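Local coordinates for protein 3',5'-cyclic-nucleotide phosphodiesterase 1 (Saccharomyces cerevisiae, PDB 4OJV) that belongs to the class-II cyclic-nucleotide phosphodiesterases of the metallo-hydrolase clan and carries a pair of bound zinc ions, at residues E5-G10 against G364-L369; P33-V38 against Y115-G120; F68-R73 against A332-R337; K274-E279 against L320-T325. All coordinates share one frame; numbering follows the deposited sequence.

Contact 1 (E5-G10 against G364-L369); sequences EITILG and GHTLFL
E5-I8 and H365-F368 are neighbouring antiparallel strands that bring the two ends of the chain together. I6 faces L367 in a hydrogen-bonded pair. I6 N reaches L367 O at 2.9 Å, and L367 N returns to I6 O at 2.8 Å. Further on, I8 N bonds to H365 O and G364 N to I8 O. T7 faces T366 in a non-hydrogen-bonded pair. Both hydroxyls lie anti to their own carbonyl carbons (chi1 -47° and -58°), and OG1 of T7 stands 3.8 Å from OG1 of T366. A water spans them, 2.7 Å from T7 OG1 and 2.7 Å from T366 OG1. T366 OG1 also bonds to G89 O. In the eight-stranded mixed sheet this pair lies between strands 22-27 and 86-88. The sheet is consistent with one of the two that pack together in the alpha-beta-beta-alpha sandwich of metallo-beta-lactamase-like folds. On the T7 and T366 face, the extended E5 chain passes the F368 ring. E5 OE1 comes to the ring edge, 3.6 Å from F368 CE2. The carboxylate itself is held by K26, S91 and R29. On the opposite face, I6 CD1 meets L369 CD1 at 3.9 Å and I8 CD1 meets L367 CD1 at 4.3 Å.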
loop_
_atom_site.group_PDB
_atom_site.type_symbol
_atom_site.label_atom_id
_atom_site.label_comp_id
_atom_site.label_asym_id
_atom_site.label_seq_id
_atom_site.Cartn_x
_atom_site.Cartn_y
_atom_site.Cartn_z
ATOM N N GLU A 5 17.332 -6.839 -17.069
ATOM C CA GLU A 5 17.449 -6.057 -15.843
ATOM C C GLU A 5 16.126 -6.144 -15.093
ATOM O O GLU A 5 15.063 -5.849 -15.658
ATOM C CB GLU A 5 17.789 -4.595 -16.132
ATOM C CG GLU A 5 19.180 -4.415 -16.719
ATOM C CD GLU A 5 19.512 -2.980 -17.109
ATOM O OE1 GLU A 5 20.614 -2.774 -17.668
ATOM O OE2 GLU A 5 18.688 -2.072 -16.867
ATOM N N ILE A 6 16.196 -6.560 -13.832
ATOM C CA ILE A 6 15.002 -6.726 -13.005
ATOM C C ILE A 6 15.112 -5.795 -11.808
ATOM O O ILE A 6 15.999 -5.969 -10.970
ATOM C CB ILE A 6 14.832 -8.175 -12.502
ATOM C CG1 ILE A 6 14.831 -9.186 -13.664
ATOM C CG2 ILE A 6 13.558 -8.284 -11.668
ATOM C CD1 ILE A 6 14.660 -10.621 -13.206
ATOM N N THR A 7 14.226 -4.804 -11.733
ATOM C CA THR A 7 14.192 -3.903 -10.589
ATOM C C THR A 7 13.192 -4.463 -9.580
ATOM O O THR A 7 12.016 -4.627 -9.895
ATOM C CB THR A 7 13.763 -2.478 -10.983
ATOM O OG1 THR A 7 14.489 -2.038 -12.137
ATOM C CG2 THR A 7 14.024 -1.520 -9.832
ATOM N N ILE A 8 13.663 -4.747 -8.375
ATOM C CA ILE A 8 12.796 -5.254 -7.317
ATOM C C ILE A 8 12.151 -4.072 -6.605
ATOM O O ILE A 8 12.793 -3.413 -5.790
ATOM C CB ILE A 8 13.569 -6.125 -6.307
ATOM C CG1 ILE A 8 14.419 -7.178 -7.030
ATOM C CG2 ILE A 8 12.599 -6.751 -5.308
ATOM C CD1 ILE A 8 13.645 -8.240 -7.764
ATOM N N LEU A 9 10.901 -3.763 -6.946
ATOM C CA LEU A 9 10.191 -2.697 -6.242
ATOM C C LEU A 9 9.618 -3.186 -4.931
ATOM O O LEU A 9 9.614 -2.456 -3.937
ATOM C CB LEU A 9 9.096 -2.064 -7.101
ATOM C CG LEU A 9 9.566 -1.326 -8.348
ATOM C CD1 LEU A 9 8.404 -0.597 -8.994
ATOM C CD2 LEU A 9 10.701 -0.348 -8.063
ATOM N N GLY A 10 9.125 -4.420 -4.926
ATOM C CA GLY A 10 8.544 -4.983 -3.721
ATOM C C GLY A 10 8.669 -6.485 -3.719
ATOM O O GLY A 10 8.408 -7.149 -4.733
ATOM N N GLY A 364 14.533 -2.237 -3.825
ATOM C CA GLY A 364 15.443 -1.117 -4.030
ATOM C C GLY A 364 16.730 -1.520 -4.723
ATOM O O GLY A 364 17.702 -0.767 -4.696
ATOM N N HIS A 365 16.736 -2.696 -5.352
ATOM C CA HIS A 365 17.906 -3.207 -6.065
ATOM C C HIS A 365 17.534 -3.684 -7.435
ATOM O O HIS A 365 16.377 -4.030 -7.685
ATOM C CB HIS A 365 18.566 -4.335 -5.266
ATOM C CG HIS A 365 19.127 -3.874 -3.955
ATOM N ND1 HIS A 365 18.351 -3.644 -2.877
ATOM C CD2 HIS A 365 20.425 -3.528 -3.591
ATOM C CE1 HIS A 365 19.124 -3.206 -1.867
ATOM N NE2 HIS A 365 20.387 -3.127 -2.312
ATOM N N THR A 366 18.518 -3.708 -8.328
ATOM C CA THR A 366 18.370 -4.228 -9.672
ATOM C C THR A 366 19.247 -5.462 -9.846
ATOM O O THR A 366 20.413 -5.476 -9.433
ATOM C CB THR A 366 18.743 -3.153 -10.715
ATOM O OG1 THR A 366 17.911 -2.007 -10.507
ATOM C CG2 THR A 366 18.541 -3.663 -12.141
ATOM N N LEU A 367 18.669 -6.506 -10.429
ATOM C CA LEU A 367 19.397 -7.727 -10.778
ATOM C C LEU A 367 19.689 -7.719 -12.264
ATOM O O LEU A 367 18.864 -7.265 -13.058
ATOM C CB LEU A 367 18.560 -8.968 -10.473
ATOM C CG LEU A 367 17.923 -9.072 -9.094
ATOM C CD1 LEU A 367 17.149 -10.373 -8.961
ATOM C CD2 LEU A 367 18.996 -8.993 -8.031
ATOM N N PHE A 368 20.849 -8.256 -12.633
ATOM C CA PHE A 368 21.296 -8.299 -14.019
ATOM C C PHE A 368 21.506 -9.765 -14.331
ATOM O O PHE A 368 22.437 -10.375 -13.807
ATOM C CB PHE A 368 22.586 -7.486 -14.180
ATOM C CG PHE A 368 22.430 -6.029 -13.816
ATOM C CD1 PHE A 368 22.485 -5.619 -12.494
ATOM C CD2 PHE A 368 22.207 -5.070 -14.801
ATOM C CE1 PHE A 368 22.310 -4.283 -12.154
ATOM C CE2 PHE A 368 22.045 -3.732 -14.466
ATOM C CZ PHE A 368 22.103 -3.335 -13.142
ATOM N N LEU A 369 20.619 -10.334 -15.145
ATOM C CA LEU A 369 20.600 -11.776 -15.386
ATOM C C LEU A 369 20.643 -12.134 -16.863
ATOM O O LEU A 369 21.246 -13.149 -17.239
ATOM C CB LEU A 369 19.360 -12.406 -14.749
ATOM C CG LEU A 369 19.171 -12.196 -13.245
ATOM C CD1 LEU A 369 17.834 -12.766 -12.797
ATOM C CD2 LEU A 369 20.320 -12.819 -12.464
ATOM O OXT LEU A 369 20.070 -11.435 -17.700
HETATM O O HOH W 1 16.739 -0.563 -12.449
#

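Contact 2 (P33-V38 against Y115-G120); sequences PELIAV and YEVFQG
L35 and G120 make the one direct hydrogen bond between the two segments. L35 N donates a hydrogen bond to G120 O at 2.8 Å. The donor stands well above the carbonyl plane, 48° out of it, and the hydrogen bond is bent, with 144° at the hydrogen. Two CA-H...O contacts flank this bond. E34 CA approaches the same G120 O at 3.3 Å, and G120 CA approaches P33 O at 3.4 Å. G120 has no side chain, which lets the P33 carbonyl come this near. A water adds a polar bridge. It donates to P33 O at 2.7 Å and to V117 O at 2.8 Å. V117 O also accepts from G120 N, three residues on, so two donors hold it. Apolar contact is slight. L35 CG lies anti to its carbonyl carbon (chi1 -62°), and CD1 meets V117 CG1 at 4.2 Å, the two side chains crossing at a slant. Beyond G120 the chain runs straight into strand 121-125. L35 and A37 form backbone bonds with that strand. Helix 110-119 thus hands over to a strand that runs parallel to 35-38, a helix-to-strand passage of the kind found in alpha/beta sheets such as the one here.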
loop_
_atom_site.group_PDB
_atom_site.type_symbol
_atom_site.label_atom_id
_atom_site.label_comp_id
_atom_site.label_asym_id
_atom_site.label_seq_id
_atom_site.Cartn_x
_atom_site.Cartn_y
_atom_site.Cartn_z
ATOM N N PRO A 33 12.585 4.470 -22.473
ATOM C CA PRO A 33 11.831 4.716 -21.239
ATOM C C PRO A 33 10.836 3.604 -20.896
ATOM O O PRO A 33 10.371 3.534 -19.766
ATOM C CB PRO A 33 11.107 6.033 -21.530
ATOM C CG PRO A 33 10.985 6.082 -23.013
ATOM C CD PRO A 33 12.204 5.396 -23.559
ATOM N N GLU A 34 10.517 2.743 -21.854
ATOM C CA GLU A 34 9.484 1.738 -21.652
ATOM C C GLU A 34 9.922 0.661 -20.676
ATOM O O GLU A 34 11.071 0.221 -20.672
ATOM C CB GLU A 34 9.057 1.122 -22.988
ATOM C CG GLU A 34 8.252 2.066 -23.877
ATOM C CD GLU A 34 9.104 3.029 -24.688
ATOM O OE1 GLU A 34 10.332 2.839 -24.774
ATOM O OE2 GLU A 34 8.531 3.985 -25.262
ATOM N N LEU A 35 8.971 0.247 -19.840
ATOM C CA LEU A 35 9.192 -0.726 -18.783
ATOM C C LEU A 35 7.989 -1.655 -18.686
ATOM O O LEU A 35 6.851 -1.226 -18.933
ATOM C CB LEU A 35 9.359 -0.015 -17.435
ATOM C CG LEU A 35 10.544 0.939 -17.298
ATOM C CD1 LEU A 35 10.428 1.802 -16.049
ATOM C CD2 LEU A 35 11.853 0.160 -17.307
ATOM N N ILE A 36 8.238 -2.913 -18.324
ATOM C CA ILE A 36 7.192 -3.876 -17.991
ATOM C C ILE A 36 7.156 -4.043 -16.476
ATOM O O ILE A 36 8.206 -4.074 -15.838
ATOM C CB ILE A 36 7.472 -5.265 -18.639
ATOM C CG1 ILE A 36 7.172 -5.230 -20.146
ATOM C CG2 ILE A 36 6.718 -6.379 -17.907
ATOM C CD1 ILE A 36 7.626 -6.479 -20.865
ATOM N N ALA A 37 5.967 -4.167 -15.894
ATOM C CA ALA A 37 5.831 -4.567 -14.495
ATOM C C ALA A 37 5.243 -5.973 -14.413
ATOM O O ALA A 37 4.287 -6.296 -15.129
ATOM C CB ALA A 37 4.944 -3.586 -13.743
ATOM N N VAL A 38 5.808 -6.810 -13.545
ATOM C CA VAL A 38 5.155 -8.045 -13.143
ATOM C C VAL A 38 4.596 -7.815 -11.762
ATOM O O VAL A 38 5.328 -7.500 -10.817
ATOM C CB VAL A 38 6.082 -9.274 -13.171
ATOM C CG1 VAL A 38 5.271 -10.527 -12.859
ATOM C CG2 VAL A 38 6.773 -9.395 -14.524
ATOM N N TYR A 115 7.207 10.796 -11.654
ATOM C CA TYR A 115 6.183 10.795 -12.700
ATOM C C TYR A 115 6.751 10.399 -14.070
ATOM O O TYR A 115 6.155 9.596 -14.778
ATOM C CB TYR A 115 5.489 12.156 -12.810
ATOM C CG TYR A 115 4.349 12.382 -11.833
ATOM C CD1 TYR A 115 3.054 11.974 -12.143
ATOM C CD2 TYR A 115 4.561 13.019 -10.611
ATOM C CE1 TYR A 115 1.999 12.190 -11.256
ATOM C CE2 TYR A 115 3.515 13.247 -9.725
ATOM C CZ TYR A 115 2.238 12.830 -10.055
ATOM O OH TYR A 115 1.212 13.060 -9.161
ATOM N N GLU A 116 7.910 10.945 -14.434
ATOM C CA GLU A 116 8.496 10.659 -15.743
ATOM C C GLU A 116 8.875 9.178 -15.892
ATOM O O GLU A 116 8.521 8.535 -16.880
ATOM C CB GLU A 116 9.690 11.581 -15.998
ATOM C CG GLU A 116 9.291 13.026 -16.242
ATOM C CD GLU A 116 10.469 13.942 -16.493
ATOM O OE1 GLU A 116 10.307 15.160 -16.277
ATOM O OE2 GLU A 116 11.542 13.452 -16.907
ATOM N N VAL A 117 9.595 8.632 -14.913
ATOM C CA VAL A 117 9.965 7.212 -14.981
ATOM C C VAL A 117 8.703 6.367 -15.032
ATOM O O VAL A 117 8.601 5.423 -15.822
ATOM C CB VAL A 117 10.842 6.772 -13.786
ATOM C CG1 VAL A 117 11.055 5.260 -13.779
ATOM C CG2 VAL A 117 12.181 7.488 -13.813
ATOM N N PHE A 118 7.730 6.712 -14.191
ATOM C CA PHE A 118 6.542 5.903 -14.075
ATOM C C PHE A 118 5.660 5.899 -15.332
ATOM O O PHE A 118 5.004 4.892 -15.644
ATOM C CB PHE A 118 5.758 6.297 -12.831
ATOM C CG PHE A 118 4.664 5.359 -12.522
ATOM C CD1 PHE A 118 4.935 4.045 -12.140
ATOM C CD2 PHE A 118 3.346 5.762 -12.662
ATOM C CE1 PHE A 118 3.905 3.153 -11.870
ATOM C CE2 PHE A 118 2.307 4.878 -12.376
ATOM C CZ PHE A 118 2.588 3.575 -11.990
ATOM N N GLN A 119 5.686 6.998 -16.088
ATOM C CA GLN A 119 4.941 7.023 -17.346
ATOM C C GLN A 119 5.418 5.941 -18.326
ATOM O O GLN A 119 4.656 5.494 -19.171
ATOM C CB GLN A 119 4.943 8.426 -17.976
ATOM C CG GLN A 119 6.162 8.823 -18.791
ATOM C CD GLN A 119 5.895 10.025 -19.691
ATOM O OE1 GLN A 119 4.742 10.397 -19.940
ATOM N NE2 GLN A 119 6.964 10.635 -20.186
ATOM N N GLY A 120 6.668 5.507 -18.177
ATOM C CA GLY A 120 7.230 4.461 -19.013
ATOM C C GLY A 120 6.729 3.060 -18.723
ATOM O O GLY A 120 6.916 2.168 -19.550
HETATM O O HOH W 2 10.648 5.255 -17.740
#

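Contact 3 (F68-R73 against A332-R337); sequences FYEHDR and AKRDPR
Y69 and D335 bring two irregular backbones to 5.3 Å between their CA atoms, with no direct hydrogen bond from one segment to the other. The Y69 ring carries most of the contact. One face is covered by D335 CA and P336 CD, both offset toward the rim. D335 CA lies 3.7 Å from the ring centroid of Y69, and P336 CD also 3.7 Å from it, so both make CH-pi contacts. P336 CD comes closest to Y69 CZ, at 3.3 Å. A332 O lies at the ring edge, in its plane, 3.4 Å from Y69 CD2. M111 of the second subunit packs on the same tyrosine, and N109 of that subunit bonds to A332 O. Y69 OH bonds to a methylpentanediol, probably from the crystallisation liquor.

D335 is the N-cap of helix 336-350. Its OD1 accepts from R337 N. R337 also grips the carboxylate side-on: NE meets D335 OD1, and NH2 meets D335 OD2 at 2.8 Å, both on syn lone pairs. S67 also bonds to D335 OD2.

E70 lies at the solvent side. Its OE1 sits at the edge of the R334 guanidinium, in a long salt bridge of 3.6 Å to R334 NE. The carboxylate and guanidinium planes are 73° apart. One water bridges E70 OE1 and R334 NE; another joins E70 OE1 to D335 N, 2.8 Å from that nitrogen. R334 NH2 has a stronger partner in E342.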
loop_
_atom_site.group_PDB
_atom_site.type_symbol
_atom_site.label_atom_id
_atom_site.label_comp_id
_atom_site.label_asym_id
_atom_site.label_seq_id
_atom_site.Cartn_x
_atom_site.Cartn_y
_atom_site.Cartn_z
ATOM N N PHE A 68 14.776 -5.350 10.720
ATOM C CA PHE A 68 13.887 -5.135 11.880
ATOM C C PHE A 68 13.775 -6.326 12.835
ATOM O O PHE A 68 12.857 -6.395 13.657
ATOM C CB PHE A 68 12.513 -4.576 11.462
ATOM C CG PHE A 68 12.609 -3.335 10.615
ATOM C CD1 PHE A 68 13.173 -2.166 11.122
ATOM C CD2 PHE A 68 12.166 -3.344 9.300
ATOM C CE1 PHE A 68 13.279 -1.025 10.335
ATOM C CE2 PHE A 68 12.250 -2.202 8.513
ATOM C CZ PHE A 68 12.809 -1.044 9.031
ATOM N N TYR A 69 14.736 -7.242 12.749
ATOM C CA TYR A 69 14.765 -8.394 13.638
ATOM C C TYR A 69 15.961 -8.264 14.583
ATOM O O TYR A 69 15.997 -7.337 15.386
ATOM C CB TYR A 69 14.743 -9.702 12.848
ATOM C CG TYR A 69 13.441 -9.882 12.086
ATOM C CD1 TYR A 69 13.234 -9.276 10.839
ATOM C CD2 TYR A 69 12.411 -10.654 12.618
ATOM C CE1 TYR A 69 12.042 -9.430 10.143
ATOM C CE2 TYR A 69 11.206 -10.812 11.930
ATOM C CZ TYR A 69 11.033 -10.196 10.693
ATOM O OH TYR A 69 9.842 -10.369 9.994
ATOM N N GLU A 70 16.949 -9.144 14.489
ATOM C CA GLU A 70 18.145 -9.009 15.333
ATOM C C GLU A 70 18.744 -7.606 15.221
ATOM O O GLU A 70 19.214 -7.053 16.221
ATOM C CB GLU A 70 19.160 -10.096 14.998
ATOM C CG GLU A 70 18.681 -11.475 15.431
ATOM C CD GLU A 70 19.489 -12.601 14.835
ATOM O OE1 GLU A 70 19.700 -12.610 13.609
ATOM O OE2 GLU A 70 19.913 -13.490 15.604
ATOM N N HIS A 71 18.725 -7.029 14.018
ATOM C CA HIS A 71 19.099 -5.627 13.817
ATOM C C HIS A 71 18.091 -4.953 12.933
ATOM O O HIS A 71 17.461 -5.589 12.086
ATOM C CB HIS A 71 20.468 -5.494 13.156
ATOM C CG HIS A 71 21.565 -6.219 13.880
ATOM N ND1 HIS A 71 21.896 -7.492 13.595
ATOM C CD2 HIS A 71 22.401 -5.812 14.909
ATOM C CE1 HIS A 71 22.903 -7.875 14.397
ATOM N NE2 HIS A 71 23.206 -6.848 15.201
ATOM N N ASP A 72 17.958 -3.644 13.080
ATOM C CA ASP A 72 17.074 -2.900 12.200
ATOM C C ASP A 72 17.599 -2.860 10.760
ATOM O O ASP A 72 16.812 -2.774 9.815
ATOM C CB ASP A 72 16.824 -1.497 12.752
ATOM C CG ASP A 72 15.886 -1.498 13.944
ATOM O OD1 ASP A 72 15.154 -2.491 14.163
ATOM O OD2 ASP A 72 15.852 -0.485 14.664
ATOM N N ARG A 73 18.918 -2.925 10.594
ATOM C CA ARG A 73 19.541 -3.003 9.279
ATOM C C ARG A 73 20.602 -4.096 9.278
ATOM O O ARG A 73 21.301 -4.293 10.275
ATOM C CB ARG A 73 20.157 -1.660 8.880
ATOM C CG ARG A 73 19.130 -0.562 8.620
ATOM C CD ARG A 73 19.766 0.699 8.047
ATOM N NE ARG A 73 20.998 1.075 8.742
ATOM C CZ ARG A 73 21.059 1.792 9.862
ATOM N NH1 ARG A 73 19.952 2.231 10.450
ATOM N NH2 ARG A 73 22.240 2.071 10.397
ATOM N N ALA A 332 9.240 -13.371 14.994
ATOM C CA ALA A 332 10.332 -14.267 15.347
ATOM C C ALA A 332 11.572 -13.480 15.736
ATOM O O ALA A 332 11.675 -12.287 15.461
ATOM C CB ALA A 332 10.651 -15.192 14.181
ATOM N N LYS A 333 12.525 -14.155 16.375
ATOM C CA LYS A 333 13.754 -13.498 16.796
ATOM C C LYS A 333 14.642 -13.150 15.606
ATOM O O LYS A 333 15.300 -12.114 15.609
ATOM C CB LYS A 333 14.521 -14.361 17.800
ATOM C CG LYS A 333 13.827 -14.506 19.147
ATOM C CD LYS A 333 14.658 -15.323 20.125
ATOM C CE LYS A 333 13.989 -15.393 21.488
ATOM N NZ LYS A 333 14.812 -16.137 22.479
ATOM N N ARG A 334 14.641 -14.008 14.587
ATOM C CA ARG A 334 15.533 -13.845 13.433
ATOM C C ARG A 334 14.744 -13.550 12.162
ATOM O O ARG A 334 13.653 -14.081 11.949
ATOM C CB ARG A 334 16.389 -15.102 13.251
ATOM C CG ARG A 334 17.500 -15.014 12.206
ATOM C CD ARG A 334 18.713 -15.837 12.628
ATOM N NE ARG A 334 19.848 -15.673 11.715
ATOM C CZ ARG A 334 20.146 -16.498 10.723
ATOM N NH1 ARG A 334 19.395 -17.567 10.489
ATOM N NH2 ARG A 334 21.206 -16.247 9.964
ATOM N N ASP A 335 15.325 -12.701 11.326
ATOM C CA ASP A 335 14.747 -12.339 10.036
ATOM C C ASP A 335 14.429 -13.616 9.252
ATOM O O ASP A 335 15.324 -14.419 8.976
ATOM C CB ASP A 335 15.765 -11.464 9.297
ATOM C CG ASP A 335 15.208 -10.780 8.050
ATOM O OD1 ASP A 335 14.440 -11.397 7.279
ATOM O OD2 ASP A 335 15.595 -9.609 7.841
ATOM N N PRO A 336 13.144 -13.823 8.893
ATOM C CA PRO A 336 12.799 -15.078 8.228
ATOM C C PRO A 336 13.442 -15.220 6.857
ATOM O O PRO A 336 13.584 -16.333 6.378
ATOM C CB PRO A 336 11.273 -15.007 8.102
ATOM C CG PRO A 336 10.957 -13.556 8.154
ATOM C CD PRO A 336 11.958 -12.978 9.116
ATOM N N ARG A 337 13.847 -14.115 6.234
ATOM C CA ARG A 337 14.556 -14.226 4.963
ATOM C C ARG A 337 15.886 -14.959 5.153
ATOM O O ARG A 337 16.292 -15.742 4.295
ATOM C CB ARG A 337 14.798 -12.848 4.365
ATOM C CG ARG A 337 13.502 -12.149 3.977
ATOM C CD ARG A 337 13.713 -10.705 3.574
ATOM N NE ARG A 337 14.290 -9.913 4.658
ATOM C CZ ARG A 337 14.715 -8.665 4.521
ATOM N NH1 ARG A 337 14.609 -8.056 3.341
ATOM N NH2 ARG A 337 15.250 -8.030 5.557
HETATM O O HOH W 3 17.683 -11.382 12.208
HETATM O O HOH W 4 21.665 -13.754 12.370
#

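Contact 4 (K274-E279 against L320-T325); sequences KGILVE and LNVIVT
The amide of N321 has its ND2 end on the side of K274 O, and a water joins them. That water lies 2.9 Å from N321 ND2 and donates to K274 O at 2.7 Å. The other flat side-chain group is the E279 carboxylate, which leads away from strand 321-325. S281, H294, L295 and V245 bind its oxygens. The E279 side chain also touches D244, a ligand of both zinc ions, so it belongs to the second shell of the metal site.

Between these ends the strands run parallel. I276 N bonds to N321 O, I323 N to I276 O at 2.8 Å, and V278 N to I323 O. T325 N reaches V278 O from 50° above the carbonyl plane. A second water bonds to T325 OG1 at 2.7 Å and weakly to L277 O.

Apolar side chains cover both faces. On one, I276 and V322 lie side by side, CG2 to CG2 at 3.7 Å. I276 CG1 is anti to the backbone N (chi1 177°), which leaves CG2 for this contact. V278 CG1 slants across to V322 CG1 at 4.0 Å. On the other face L277 and I323 point the same way, with L277 CD1 3.8 Å from I323 CB.

Residues 280-320 link the two strands by way of helices 288-291 and 297-311, a beta-alpha-beta crossover. Strand 238-242 lies next to 273-279 and strand 357-360 next to 321-325, all four parallel within the seven-stranded mixed sheet.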
loop_
_atom_site.group_PDB
_atom_site.type_symbol
_atom_site.label_atom_id
_atom_site.label_comp_id
_atom_site.label_asym_id
_atom_site.label_seq_id
_atom_site.Cartn_x
_atom_site.Cartn_y
_atom_site.Cartn_z
ATOM N N LYS A 274 17.835 -17.887 -17.015
ATOM C CA LYS A 274 18.724 -16.957 -16.324
ATOM C C LYS A 274 18.299 -16.656 -14.894
ATOM O O LYS A 274 19.069 -16.097 -14.119
ATOM C CB LYS A 274 18.878 -15.651 -17.115
ATOM C CG LYS A 274 19.206 -15.832 -18.603
ATOM C CD LYS A 274 20.386 -16.766 -18.877
ATOM C CE LYS A 274 21.727 -16.139 -18.545
ATOM N NZ LYS A 274 21.926 -14.875 -19.309
ATOM N N GLY A 275 17.081 -17.041 -14.539
ATOM C CA GLY A 275 16.600 -16.806 -13.191
ATOM C C GLY A 275 15.166 -17.229 -13.047
ATOM O O GLY A 275 14.378 -17.166 -14.004
ATOM N N ILE A 276 14.828 -17.662 -11.837
ATOM C CA ILE A 276 13.440 -17.855 -11.440
ATOM C C ILE A 276 13.177 -17.045 -10.182
ATOM O O ILE A 276 13.892 -17.202 -9.188
ATOM C CB ILE A 276 13.061 -19.342 -11.251
ATOM C CG1 ILE A 276 11.608 -19.470 -10.771
ATOM C CG2 ILE A 276 14.044 -20.063 -10.347
ATOM C CD1 ILE A 276 10.962 -20.817 -10.997
ATOM N N LEU A 277 12.175 -16.167 -10.256
ATOM C CA LEU A 277 11.705 -15.387 -9.112
ATOM C C LEU A 277 10.477 -16.078 -8.555
ATOM O O LEU A 277 9.422 -16.050 -9.171
ATOM C CB LEU A 277 11.384 -13.942 -9.512
ATOM C CG LEU A 277 12.535 -12.932 -9.533
ATOM C CD1 LEU A 277 13.602 -13.300 -10.555
ATOM C CD2 LEU A 277 12.003 -11.527 -9.793
ATOM N N VAL A 278 10.629 -16.721 -7.405
ATOM C CA VAL A 278 9.587 -17.591 -6.886
ATOM C C VAL A 278 9.498 -17.431 -5.375
ATOM O O VAL A 278 10.513 -17.233 -4.699
ATOM C CB VAL A 278 9.830 -19.073 -7.291
ATOM C CG1 VAL A 278 11.161 -19.582 -6.767
ATOM C CG2 VAL A 278 8.685 -19.969 -6.834
ATOM N N GLU A 279 8.294 -17.552 -4.836
ATOM C CA GLU A 279 8.116 -17.329 -3.416
ATOM C C GLU A 279 8.697 -18.420 -2.526
ATOM O O GLU A 279 8.779 -19.599 -2.909
ATOM C CB GLU A 279 6.641 -17.159 -3.063
ATOM C CG GLU A 279 5.781 -18.413 -3.190
ATOM C CD GLU A 279 4.679 -18.423 -2.148
ATOM O OE1 GLU A 279 3.521 -18.133 -2.506
ATOM O OE2 GLU A 279 4.989 -18.699 -0.965
ATOM N N LEU A 320 21.891 -22.267 -11.996
ATOM C CA LEU A 320 20.566 -21.643 -11.911
ATOM C C LEU A 320 20.478 -20.642 -10.761
ATOM O O LEU A 320 20.808 -20.974 -9.622
ATOM C CB LEU A 320 19.469 -22.700 -11.756
ATOM C CG LEU A 320 18.029 -22.185 -11.658
ATOM C CD1 LEU A 320 17.617 -21.434 -12.914
ATOM C CD2 LEU A 320 17.080 -23.330 -11.359
ATOM N N ASN A 321 20.012 -19.430 -11.068
ATOM C CA ASN A 321 19.695 -18.441 -10.043
ATOM C C ASN A 321 18.241 -18.532 -9.615
ATOM O O ASN A 321 17.326 -18.357 -10.430
ATOM C CB ASN A 321 20.026 -17.038 -10.539
ATOM C CG ASN A 321 21.486 -16.716 -10.373
ATOM O OD1 ASN A 321 21.950 -16.441 -9.269
ATOM N ND2 ASN A 321 22.224 -16.782 -11.463
ATOM N N VAL A 322 18.040 -18.848 -8.341
ATOM C CA VAL A 322 16.722 -18.826 -7.722
ATOM C C VAL A 322 16.654 -17.605 -6.818
ATOM O O VAL A 322 17.447 -17.469 -5.880
ATOM C CB VAL A 322 16.444 -20.126 -6.939
ATOM C CG1 VAL A 322 15.119 -20.048 -6.190
ATOM C CG2 VAL A 322 16.481 -21.323 -7.882
ATOM N N ILE A 323 15.720 -16.717 -7.144
ATOM C CA ILE A 323 15.531 -15.462 -6.423
ATOM C C ILE A 323 14.231 -15.604 -5.642
ATOM O O ILE A 323 13.160 -15.694 -6.230
ATOM C CB ILE A 323 15.453 -14.266 -7.404
ATOM C CG1 ILE A 323 16.643 -14.255 -8.385
ATOM C CG2 ILE A 323 15.306 -12.949 -6.651
ATOM C CD1 ILE A 323 18.006 -14.150 -7.737
ATOM N N VAL A 324 14.345 -15.657 -4.319
ATOM C CA VAL A 324 13.223 -15.965 -3.434
ATOM C C VAL A 324 12.472 -14.687 -3.100
ATOM O O VAL A 324 13.064 -13.709 -2.643
ATOM C CB VAL A 324 13.743 -16.630 -2.149
ATOM C CG1 VAL A 324 12.620 -16.917 -1.167
ATOM C CG2 VAL A 324 14.482 -17.917 -2.486
ATOM N N THR A 325 11.165 -14.708 -3.330
ATOM C CA THR A 325 10.317 -13.537 -3.170
ATOM C C THR A 325 9.247 -13.771 -2.108
ATOM O O THR A 325 9.068 -14.885 -1.614
ATOM C CB THR A 325 9.615 -13.227 -4.503
ATOM O OG1 THR A 325 8.746 -14.323 -4.818
ATOM C CG2 THR A 325 10.643 -13.036 -5.624
HETATM O O HOH W 5 21.743 -16.289 -14.314
HETATM O O HOH W 6 7.955 -14.154 -7.445
#

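From the N terminus, 5-10 opens contact 1, which closes only at the C terminus with 364-369. The other three contacts nest inside this loop. Contact 2 opens at 33-38 and closes at 115-120. Contact 3 opens between them at 68-73 and closes at 332-337, so contacts 2 and 3 cross. Contact 4, 274-279 with 320-325, nests inside contact 3 and follows contact 2 in series. Contacts 1 and 2 reach the same eight-stranded sheet; contact 4 belongs to the seven-stranded one. The two sheets meet where I6 and I8 pack on L277, L367 packs on I323, and K274 NZ reaches L369 O. Contact 3 ties an outer loop to the start of helix 336-350.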